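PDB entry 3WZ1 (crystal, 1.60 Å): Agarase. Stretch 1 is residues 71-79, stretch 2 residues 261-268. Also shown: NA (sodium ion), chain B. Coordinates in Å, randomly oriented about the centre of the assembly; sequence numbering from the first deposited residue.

Stretch 1 (71-79) GGKLAITSG
Stretch 2 261-268: RNTYYVDW

A sodium ion pins one end of this two-stranded contact. The ion, NA, is bound by Gly72 O at 2.3 Å, Asp267 O at 2.3 Å and Asp267 OD1 at 2.4 Å, with two further ligands from elsewhere in the structure. Gly72 offers its carbonyl from a backbone at phi/psi 85/8, a positive phi that favours glycine. Asp267 (-70/-41), where the chain turns a corner, is a t rotamer (chi2 26°) whose CA-to-CB bond points sideways while the carboxylate comes nearer. Asp267 OD1 also accepts a salt-bridge hydrogen bond from Lys73 NZ at 3.0 Å, the lysine folding back through m, m, t, m, so one carboxylate oxygen serves both cations.

From here strand 73-76 runs antiparallel to residues 264-266, at 155° between N-to-C directions, with phi from -134 to -78° and psi from 114 to 144°. Leu74 pairs with Val266 (CA-CA 5.0 Å) and Ile76 with Tyr264 (CA-CA 5.1 Å), both hydrogen-bonded pairs: Leu74 N to Val266 O and Ile76 N to Tyr264 O are 2.9 Å, and Val266 N to Leu74 O and Tyr264 N to Ile76 O are 2.8 Å. Between them, Ala75 pairs with Tyr265 (CA-CA 4.7 Å) without hydrogen bonds.

Leu74 (t, p), Ile76 (m, m), Tyr264 (t, chi2 43°) and Val266 (t) share one buried face, where aliphatic side chains and the Tyr264 ring suit the packing: Leu74 CB lies 4.2 Å from Val266 CB, and Ile76 CB 3.9 Å from Tyr264 CD2. Tyr264 OH is hydrogen-bonded elsewhere in the structure. On the other face, the small Ala75 sets its CB 4.1 Å from CE1 of Tyr265 (m, chi2 -84°).

Hydroxyls close the far end. Ser78 OG (p) donates to Asn262 O at 2.8 Å. Thr77 OG1 (t) lies 2.9 Å from OG1 of Thr263 (m), which donates to OD1 of Asn262 (p, chi2 5°) at 2.7 Å. The stretches bury 592 Å² in total.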

# COMPACT_ATOMS: atom_id res chain seq x y z
N GLY A 71 -6.63 -14.85 12.54
CA GLY A 71 -5.81 -15.95 12.03
C GLY A 71 -4.43 -15.54 11.58
O GLY A 71 -3.88 -16.14 10.64
N GLY A 72 -3.88 -14.50 12.22
CA GLY A 72 -2.53 -13.98 11.96
C GLY A 72 -2.43 -12.98 10.80
O GLY A 72 -1.33 -12.60 10.38
N LYS A 73 -3.57 -12.55 10.28
CA LYS A 73 -3.59 -11.68 9.10
C LYS A 73 -4.55 -10.54 9.30
O LYS A 73 -5.63 -10.71 9.87
CB LYS A 73 -4.09 -12.45 7.87
CG LYS A 73 -3.39 -13.77 7.56
CD LYS A 73 -2.04 -13.52 6.99
CE LYS A 73 -1.33 -14.81 6.59
NZ LYS A 73 -0.66 -15.44 7.77
N LEU A 74 -4.17 -9.37 8.78
CA LEU A 74 -5.16 -8.34 8.49
C LEU A 74 -5.87 -8.69 7.20
O LEU A 74 -5.24 -9.02 6.19
CB LEU A 74 -4.47 -6.98 8.36
CG LEU A 74 -5.28 -5.82 7.79
CD1 LEU A 74 -6.34 -5.34 8.77
CD2 LEU A 74 -4.34 -4.68 7.45
N ALA A 75 -7.21 -8.60 7.22
CA ALA A 75 -8.04 -8.84 6.05
C ALA A 75 -8.72 -7.54 5.67
O ALA A 75 -9.32 -6.87 6.52
CB ALA A 75 -9.10 -9.90 6.33
N ILE A 76 -8.59 -7.20 4.39
CA ILE A 76 -9.29 -6.12 3.75
C ILE A 76 -10.23 -6.77 2.74
O ILE A 76 -9.77 -7.35 1.74
CB ILE A 76 -8.31 -5.18 3.03
CG1 ILE A 76 -7.27 -4.58 3.96
CG2 ILE A 76 -9.06 -4.11 2.22
CD1 ILE A 76 -7.83 -3.70 5.06
N THR A 77 -11.53 -6.64 2.97
CA THR A 77 -12.49 -7.30 2.08
C THR A 77 -13.33 -6.26 1.31
O THR A 77 -13.06 -5.06 1.34
CB THR A 77 -13.29 -8.36 2.84
OG1 THR A 77 -13.97 -9.24 1.92
CG2 THR A 77 -14.26 -7.74 3.82
N SER A 78 -14.28 -6.77 0.55
CA SER A 78 -15.04 -6.01 -0.42
C SER A 78 -16.46 -6.57 -0.50
O SER A 78 -16.70 -7.75 -0.22
CB SER A 78 -14.38 -6.04 -1.79
OG SER A 78 -14.25 -7.36 -2.29
N GLY A 79 -17.39 -5.71 -0.88
CA GLY A 79 -18.77 -6.13 -1.12
C GLY A 79 -19.53 -5.07 -1.86
O GLY A 79 -19.13 -3.91 -1.88
N ARG A 261 -12.11 -14.77 -3.65
CA ARG A 261 -11.50 -13.74 -4.48
C ARG A 261 -11.52 -12.35 -3.88
O ARG A 261 -10.68 -11.53 -4.22
CB ARG A 261 -12.20 -13.70 -5.84
CG ARG A 261 -11.81 -14.90 -6.69
CD ARG A 261 -12.30 -14.72 -8.10
NE ARG A 261 -13.72 -14.99 -8.20
CZ ARG A 261 -14.47 -14.70 -9.26
NH1 ARG A 261 -13.91 -14.09 -10.29
NH2 ARG A 261 -15.78 -15.00 -9.25
N ASN A 262 -12.46 -12.10 -2.97
CA ASN A 262 -12.83 -10.72 -2.66
C ASN A 262 -12.02 -10.10 -1.53
O ASN A 262 -12.34 -9.00 -1.08
CB ASN A 262 -14.34 -10.65 -2.37
CG ASN A 262 -14.74 -11.37 -1.10
OD1 ASN A 262 -13.92 -11.86 -0.34
ND2 ASN A 262 -16.05 -11.41 -0.84
N THR A 263 -10.96 -10.77 -1.09
CA THR A 263 -10.24 -10.33 0.09
C THR A 263 -8.74 -10.26 -0.15
O THR A 263 -8.14 -11.16 -0.75
CB THR A 263 -10.55 -11.23 1.30
OG1 THR A 263 -11.98 -11.25 1.50
CG2 THR A 263 -9.91 -10.71 2.56
N TYR A 264 -8.16 -9.16 0.36
CA TYR A 264 -6.72 -8.85 0.31
C TYR A 264 -6.18 -9.08 1.70
O TYR A 264 -6.76 -8.59 2.66
CB TYR A 264 -6.59 -7.38 -0.11
CG TYR A 264 -5.30 -6.61 0.14
CD1 TYR A 264 -4.04 -7.16 -0.10
CD2 TYR A 264 -5.35 -5.29 0.55
CE1 TYR A 264 -2.90 -6.41 0.09
CE2 TYR A 264 -4.20 -4.53 0.72
CZ TYR A 264 -2.97 -5.10 0.51
OH TYR A 264 -1.81 -4.34 0.69
N TYR A 265 -5.12 -9.87 1.83
CA TYR A 265 -4.59 -10.27 3.15
C TYR A 265 -3.21 -9.73 3.38
O TYR A 265 -2.37 -9.79 2.48
CB TYR A 265 -4.52 -11.80 3.30
CG TYR A 265 -5.85 -12.48 3.22
CD1 TYR A 265 -6.67 -12.59 4.32
CD2 TYR A 265 -6.28 -13.04 2.02
CE1 TYR A 265 -7.89 -13.24 4.25
CE2 TYR A 265 -7.50 -13.66 1.93
CZ TYR A 265 -8.29 -13.77 3.04
OH TYR A 265 -9.53 -14.39 2.94
N VAL A 266 -2.98 -9.22 4.58
CA VAL A 266 -1.66 -8.69 4.96
C VAL A 266 -1.16 -9.46 6.16
O VAL A 266 -1.74 -9.40 7.24
CB VAL A 266 -1.76 -7.18 5.21
CG1 VAL A 266 -0.42 -6.63 5.72
CG2 VAL A 266 -2.19 -6.47 3.94
N ASP A 267 -0.07 -10.21 5.97
CA ASP A 267 0.58 -10.95 7.06
C ASP A 267 1.27 -10.00 8.03
O ASP A 267 1.23 -10.20 9.26
CB ASP A 267 1.59 -11.96 6.49
CG ASP A 267 2.05 -12.97 7.51
OD1 ASP A 267 1.32 -13.27 8.47
OD2 ASP A 267 3.18 -13.49 7.33
N TRP A 268 1.93 -8.98 7.50
CA TRP A 268 2.61 -7.99 8.35
C TRP A 268 2.85 -6.69 7.62
O TRP A 268 2.95 -6.65 6.39
CB TRP A 268 3.96 -8.52 8.90
CG TRP A 268 5.19 -8.54 7.93
CD1 TRP A 268 5.81 -7.47 7.29
CD2 TRP A 268 5.99 -9.67 7.63
NE1 TRP A 268 6.90 -7.90 6.58
CE2 TRP A 268 7.01 -9.26 6.77
CE3 TRP A 268 5.89 -11.03 7.97
CZ2 TRP A 268 7.95 -10.13 6.28
CZ3 TRP A 268 6.82 -11.88 7.50
CH2 TRP A 268 7.84 -11.44 6.64
NA NA B . 0.92 -12.10 10.53